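Local atomic coordinates of putative isomerase (Sinorhizobium meliloti, PDB entry 2PPG), a protein that is of unknown function but belongs to the enolase superfamily, joining an N-terminal domain of that superfamily to a C-terminal TIM-barrel-type domain. Residues 275-280 against 302-307; 279-284 against 309-314. All coordinates share one frame; numbering follows the deposited sequence.

Contact 1: residues 275-280 against 302-307; sequences HDMVPR and MRIGAY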
loop_
_atom_site.group_PDB
_atom_site.type_symbol
_atom_site.label_atom_id
_atom_site.label_comp_id
_atom_site.label_asym_id
_atom_site.label_seq_id
_atom_site.Cartn_x
_atom_site.Cartn_y
_atom_site.Cartn_z
ATOM N N HIS A 275 -0.432 6.146 -22.795
ATOM C CA HIS A 275 -1.239 5.324 -21.892
ATOM C C HIS A 275 -0.557 4.002 -21.536
ATOM O O HIS A 275 -0.587 3.583 -20.383
ATOM C CB HIS A 275 -2.645 5.113 -22.457
ATOM C CG HIS A 275 -3.395 6.391 -22.654
ATOM N ND1 HIS A 275 -3.714 7.233 -21.610
ATOM C CD2 HIS A 275 -3.862 6.988 -23.776
ATOM C CE1 HIS A 275 -4.353 8.291 -22.079
ATOM N NE2 HIS A 275 -4.459 8.165 -23.390
ATOM N N ASP A 276 0.084 3.367 -22.510
ATOM C CA ASP A 276 0.876 2.168 -22.233
ATOM C C ASP A 276 1.945 2.418 -21.184
ATOM O O ASP A 276 2.275 1.520 -20.428
ATOM C CB ASP A 276 1.523 1.625 -23.512
ATOM C CG ASP A 276 0.502 1.261 -24.557
ATOM O OD1 ASP A 276 -0.589 0.813 -24.170
ATOM O OD2 ASP A 276 0.776 1.424 -25.762
HETATM N N MSE A 277 2.462 3.647 -21.130
HETATM C CA MSE A 277 3.553 3.998 -20.205
HETATM C C MSE A 277 3.181 4.070 -18.720
HETATM O O MSE A 277 3.932 3.605 -17.862
HETATM C CB MSE A 277 4.184 5.324 -20.612
HETATM C CG MSE A 277 5.503 5.547 -19.935
HETATM SE SE MSE A 277 6.551 7.023 -20.635
HETATM C CE MSE A 277 8.088 6.903 -19.407
ATOM N N VAL A 278 2.030 4.675 -18.436
ATOM C CA VAL A 278 1.562 4.924 -17.071
ATOM C C VAL A 278 1.706 3.741 -16.093
ATOM O O VAL A 278 2.325 3.884 -15.036
ATOM C CB VAL A 278 0.102 5.433 -17.091
ATOM C CG1 VAL A 278 -0.416 5.685 -15.681
ATOM C CG2 VAL A 278 0.018 6.688 -17.928
ATOM N N PRO A 279 1.141 2.569 -16.440
ATOM C CA PRO A 279 1.233 1.442 -15.521
ATOM C C PRO A 279 2.660 1.046 -15.210
ATOM O O PRO A 279 2.966 0.711 -14.068
ATOM C CB PRO A 279 0.536 0.324 -16.288
ATOM C CG PRO A 279 -0.431 1.053 -17.174
ATOM C CD PRO A 279 0.390 2.204 -17.652
ATOM N N ARG A 280 3.537 1.107 -16.201
ATOM C CA ARG A 280 4.931 0.728 -15.980
ATOM C C ARG A 280 5.701 1.699 -15.074
ATOM O O ARG A 280 6.533 1.256 -14.281
ATOM C CB ARG A 280 5.675 0.492 -17.304
ATOM C CG ARG A 280 5.331 -0.839 -18.016
ATOM C CD ARG A 280 4.045 -0.743 -18.839
ATOM N NE ARG A 280 3.769 -1.944 -19.628
ATOM C CZ ARG A 280 2.664 -2.137 -20.347
ATOM N NH1 ARG A 280 1.718 -1.214 -20.388
ATOM N NH2 ARG A 280 2.499 -3.260 -21.026
HETATM N N MSE A 302 6.115 12.465 -28.400
HETATM C CA MSE A 302 6.384 13.612 -27.530
HETATM C C MSE A 302 5.624 13.517 -26.207
HETATM O O MSE A 302 6.132 13.938 -25.162
HETATM C CB MSE A 302 6.072 14.935 -28.241
HETATM C CG MSE A 302 6.991 15.237 -29.424
HETATM SE SE MSE A 302 8.889 15.489 -28.927
HETATM C CE MSE A 302 8.692 17.159 -27.920
ATOM N N ARG A 303 4.419 12.947 -26.245
ATOM C CA ARG A 303 3.669 12.693 -25.005
ATOM C C ARG A 303 4.437 11.731 -24.085
ATOM O O ARG A 303 4.482 11.929 -22.878
ATOM C CB ARG A 303 2.225 12.222 -25.282
ATOM C CG ARG A 303 1.321 13.354 -25.836
ATOM C CD ARG A 303 -0.080 12.902 -26.350
ATOM N NE ARG A 303 -0.771 14.026 -27.004
ATOM C CZ ARG A 303 -2.000 14.005 -27.531
ATOM N NH1 ARG A 303 -2.739 12.906 -27.509
ATOM N NH2 ARG A 303 -2.503 15.103 -28.089
ATOM N N ILE A 304 5.068 10.723 -24.670
ATOM C CA ILE A 304 5.850 9.757 -23.914
ATOM C C ILE A 304 7.133 10.379 -23.379
ATOM O O ILE A 304 7.493 10.166 -22.224
ATOM C CB ILE A 304 6.169 8.527 -24.767
ATOM C CG1 ILE A 304 4.889 7.727 -24.987
ATOM C CG2 ILE A 304 7.262 7.675 -24.115
ATOM C CD1 ILE A 304 5.102 6.340 -25.518
ATOM N N GLY A 305 7.802 11.166 -24.215
ATOM C CA GLY A 305 8.965 11.940 -23.786
ATOM C C GLY A 305 8.653 12.903 -22.654
ATOM O O GLY A 305 9.393 12.979 -21.681
ATOM N N ALA A 306 7.555 13.646 -22.776
ATOM C CA ALA A 306 7.136 14.582 -21.716
ATOM C C ALA A 306 6.843 13.859 -20.404
ATOM O O ALA A 306 7.137 14.376 -19.327
ATOM C CB ALA A 306 5.932 15.374 -22.145
ATOM N N TYR A 307 6.267 12.663 -20.498
ATOM C CA TYR A 307 6.015 11.859 -19.319
ATOM C C TYR A 307 7.317 11.364 -18.667
ATOM O O TYR A 307 7.433 11.358 -17.455
ATOM C CB TYR A 307 5.107 10.686 -19.668
ATOM C CG TYR A 307 4.264 10.181 -18.512
ATOM C CD1 TYR A 307 3.078 10.825 -18.155
ATOM C CD2 TYR A 307 4.644 9.042 -17.797
ATOM C CE1 TYR A 307 2.301 10.360 -17.106
ATOM C CE2 TYR A 307 3.876 8.565 -16.749
ATOM C CZ TYR A 307 2.707 9.229 -16.402
ATOM O OH TYR A 307 1.950 8.759 -15.349
#
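The selenium of Met277, a selenomethionine, lies in the angle between Ile304 and Tyr307. Its SE touches the CG2 branch of Ile304 at 3.6 Å, and it lies equally close to the backbone oxygen of that residue, with Ile304 O to Met277 SE also 3.6 Å. Met277 leaves its helix with CG anti to the backbone N (chi1 -165°) and then runs fully extended, so the selenium is carried across the interface alongside Tyr307. The two side chains pass each other in opposite directions, giving an oblique Met-aromatic contact: SE stands 5.2 Å from the centroid of the Tyr307 ring and 67° off the ring normal. The nearest ring atom is Tyr307 CD2, 4.0 Å from Met277 SE. This is the packing of two successive helices around a TIM barrel, 274-282 and 293-310; the axes of segments 275-280 and 302-307 run roughly parallel, 24° apart, and come within 10.1 Å. Farther along the tyrosine, Val278 crosses the phenol at about a right angle. Both its branches rest against the phenol end, Val278 CG2 3.8 Å from Tyr307 OH, a hydroxyl that is hydrogen-bonded elsewhere. Val310 of a second subunit packs on Val278 and Tyr307. Within helix 274-282, Arg280 folds back over one turn, its NH1 donating to a lone pair of Asp276 O (2.8 Å), while its NH2 reaches Thr248 O.

Contact 2: residues 279-284 against 309-314; sequences PRVARR and HVHHIK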
loop_
_atom_site.group_PDB
_atom_site.type_symbol
_atom_site.label_atom_id
_atom_site.label_comp_id
_atom_site.label_asym_id
_atom_site.label_seq_id
_atom_site.Cartn_x
_atom_site.Cartn_y
_atom_site.Cartn_z
ATOM N N PRO A 279 1.141 2.569 -16.440
ATOM C CA PRO A 279 1.233 1.442 -15.521
ATOM C C PRO A 279 2.660 1.046 -15.210
ATOM O O PRO A 279 2.966 0.711 -14.068
ATOM C CB PRO A 279 0.536 0.324 -16.288
ATOM C CG PRO A 279 -0.431 1.053 -17.174
ATOM C CD PRO A 279 0.390 2.204 -17.652
ATOM N N ARG A 280 3.537 1.107 -16.201
ATOM C CA ARG A 280 4.931 0.728 -15.980
ATOM C C ARG A 280 5.701 1.699 -15.074
ATOM O O ARG A 280 6.533 1.256 -14.281
ATOM C CB ARG A 280 5.675 0.492 -17.304
ATOM C CG ARG A 280 5.331 -0.839 -18.016
ATOM C CD ARG A 280 4.045 -0.743 -18.839
ATOM N NE ARG A 280 3.769 -1.944 -19.628
ATOM C CZ ARG A 280 2.664 -2.137 -20.347
ATOM N NH1 ARG A 280 1.718 -1.214 -20.388
ATOM N NH2 ARG A 280 2.499 -3.260 -21.026
ATOM N N VAL A 281 5.442 3.009 -15.179
ATOM C CA VAL A 281 6.117 3.949 -14.273
ATOM C C VAL A 281 5.486 3.901 -12.886
ATOM O O VAL A 281 6.189 3.980 -11.873
ATOM C CB VAL A 281 6.217 5.420 -14.804
ATOM C CG1 VAL A 281 6.136 5.467 -16.316
ATOM C CG2 VAL A 281 5.182 6.323 -14.162
ATOM N N ALA A 282 4.166 3.722 -12.853
ATOM C CA ALA A 282 3.441 3.547 -11.598
ATOM C C ALA A 282 4.056 2.427 -10.780
ATOM O O ALA A 282 4.196 2.555 -9.576
ATOM C CB ALA A 282 1.952 3.270 -11.858
ATOM N N ARG A 283 4.448 1.334 -11.431
ATOM C CA ARG A 283 5.074 0.225 -10.707
ATOM C C ARG A 283 6.590 0.357 -10.531
ATOM O O ARG A 283 7.247 -0.604 -10.131
ATOM C CB ARG A 283 4.728 -1.115 -11.355
ATOM C CG ARG A 283 3.301 -1.587 -11.104
ATOM C CD ARG A 283 3.065 -2.019 -9.648
ATOM N NE ARG A 283 3.956 -3.088 -9.171
ATOM C CZ ARG A 283 3.806 -4.384 -9.459
ATOM N NH1 ARG A 283 2.806 -4.777 -10.245
ATOM N NH2 ARG A 283 4.656 -5.291 -8.969
ATOM N N ARG A 284 7.130 1.541 -10.822
ATOM C CA ARG A 284 8.582 1.790 -10.805
ATOM C C ARG A 284 9.348 0.745 -11.618
ATOM O O ARG A 284 10.396 0.237 -11.194
ATOM C CB ARG A 284 9.127 1.865 -9.368
ATOM C CG ARG A 284 8.734 3.130 -8.602
ATOM N N HIS A 309 10.161 12.874 -18.744
ATOM C CA HIS A 309 10.705 14.097 -18.169
ATOM C C HIS A 309 10.113 14.348 -16.786
ATOM O O HIS A 309 10.826 14.393 -15.776
ATOM C CB HIS A 309 10.362 15.263 -19.090
ATOM C CG HIS A 309 10.856 16.587 -18.606
ATOM N ND1 HIS A 309 12.114 17.064 -18.905
ATOM C CD2 HIS A 309 10.259 17.545 -17.856
ATOM C CE1 HIS A 309 12.274 18.256 -18.357
ATOM N NE2 HIS A 309 11.163 18.571 -17.716
ATOM N N VAL A 310 8.797 14.516 -16.764
ATOM C CA VAL A 310 8.034 14.608 -15.531
ATOM C C VAL A 310 8.433 13.521 -14.523
ATOM O O VAL A 310 8.617 13.812 -13.346
ATOM C CB VAL A 310 6.513 14.508 -15.819
ATOM C CG1 VAL A 310 5.757 14.123 -14.574
ATOM C CG2 VAL A 310 5.989 15.812 -16.364
ATOM N N HIS A 311 8.577 12.279 -14.987
ATOM C CA HIS A 311 8.810 11.162 -14.077
ATOM C C HIS A 311 10.259 10.717 -13.954
ATOM O O HIS A 311 10.527 9.625 -13.450
ATOM C CB HIS A 311 7.893 9.987 -14.414
ATOM C CG HIS A 311 6.504 10.167 -13.900
ATOM N ND1 HIS A 311 6.162 9.903 -12.592
ATOM C CD2 HIS A 311 5.379 10.628 -14.500
ATOM C CE1 HIS A 311 4.880 10.180 -12.412
ATOM N NE2 HIS A 311 4.382 10.621 -13.553
ATOM N N HIS A 312 11.177 11.568 -14.410
ATOM C CA HIS A 312 12.628 11.359 -14.272
ATOM C C HIS A 312 13.144 10.048 -14.818
ATOM O O HIS A 312 13.807 9.287 -14.111
ATOM C CB HIS A 312 13.063 11.548 -12.818
ATOM C CG HIS A 312 12.678 12.881 -12.281
ATOM N ND1 HIS A 312 11.420 13.139 -11.780
ATOM C CD2 HIS A 312 13.350 14.053 -12.250
ATOM C CE1 HIS A 312 11.345 14.409 -11.433
ATOM N NE2 HIS A 312 12.504 14.985 -11.704
ATOM N N ILE A 313 12.843 9.808 -16.085
ATOM C CA ILE A 313 13.197 8.576 -16.770
ATOM C C ILE A 313 13.962 8.949 -18.046
ATOM O O ILE A 313 13.622 9.919 -18.712
ATOM C CB ILE A 313 11.930 7.765 -17.053
ATOM C CG1 ILE A 313 11.414 7.156 -15.747
ATOM C CG2 ILE A 313 12.169 6.688 -18.092
ATOM C CD1 ILE A 313 10.086 6.480 -15.867
ATOM N N LYS A 314 15.028 8.216 -18.346
ATOM C CA LYS A 314 15.848 8.470 -19.523
ATOM C C LYS A 314 15.127 8.026 -20.788
ATOM O O LYS A 314 14.384 7.037 -20.788
ATOM C CB LYS A 314 17.198 7.745 -19.395
ATOM C CG LYS A 314 18.421 8.640 -19.210
ATOM C CD LYS A 314 18.127 9.841 -18.315
ATOM C CE LYS A 314 19.194 10.919 -18.447
ATOM N NZ LYS A 314 19.301 11.412 -19.864
#
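Val281 sets one methyl over the imidazole of His311 and turns the other to the end of Ile313. The CG2 methyl sits almost centrally above one ring face, 4.1 Å from the centroid of the His311 ring and only 11° off its normal, which makes a clear CH-pi contact. The ring atom closest to it is His311 ND1, 4.0 Å from Val281 CG2. On the other branch, Val281 CG1 meets Ile313 CD1 at 4.1 Å. Serving both partners coincides with an unusual conformation: chi1 of Val281 is -24°, well off a staggered position, with CG1 still on the side of the backbone N. Some torsional strain may therefore accompany the fit. Ile313 is relaxed by comparison; beyond CG1 its chain is extended (chi2 173°), and this brings CD1 to the valine; the side chain also packs against Val289 and Ala308. Both segments lie where barrel helices end and the chain turns back toward a strand. Each helix, 274-282 and 293-310, stops in a Schellman motif, with Arg284 and His312 as the C-prime residues at positive phi; Arg284 N bonds Val281 O at 2.8 Å, and His312 N bonds His309 O at 3.2 Å, while the outer bonds, from the following N, reach Arg280 O and Ala308 O. From the second of these turns the chain enters strand 314-315, which pairs with strand 288-289 in the barrel. The imidazole of His311 is fixed from more than one side. Its NE2 is hydrogen-bonded to Tyr307 OH of a second subunit, and its ring also meets, at an inclination, that of Tyr307 in its own chain. Val278 of the second subunit packs on His311 as well, placing the methyl-on-imidazole contact beside a subunit interface.

In the fold
Contacts 1 and 2 join the same pair of neighbouring barrel helices, 274-282 and 293-310, at successive levels, their centres about 8 Å apart. Contact 1 sets helix against helix and is the more buried; contact 2, partly buried, is farther from the chain's centre, where the helices give way to turns. Apolar packing dominates both, but a selenium beside a phenol ring in the first gives way to a methyl over an imidazole in the second. They merge directly: Tyr307 CE2 is 3.7 Å from Val281 CG2, and Met277 CE is 4.1 Å from Ile313 CD1. Both border the second subunit, whose Tyr307 is hydrogen-bonded to His311, tying contact 2 to contact 1 across the interface.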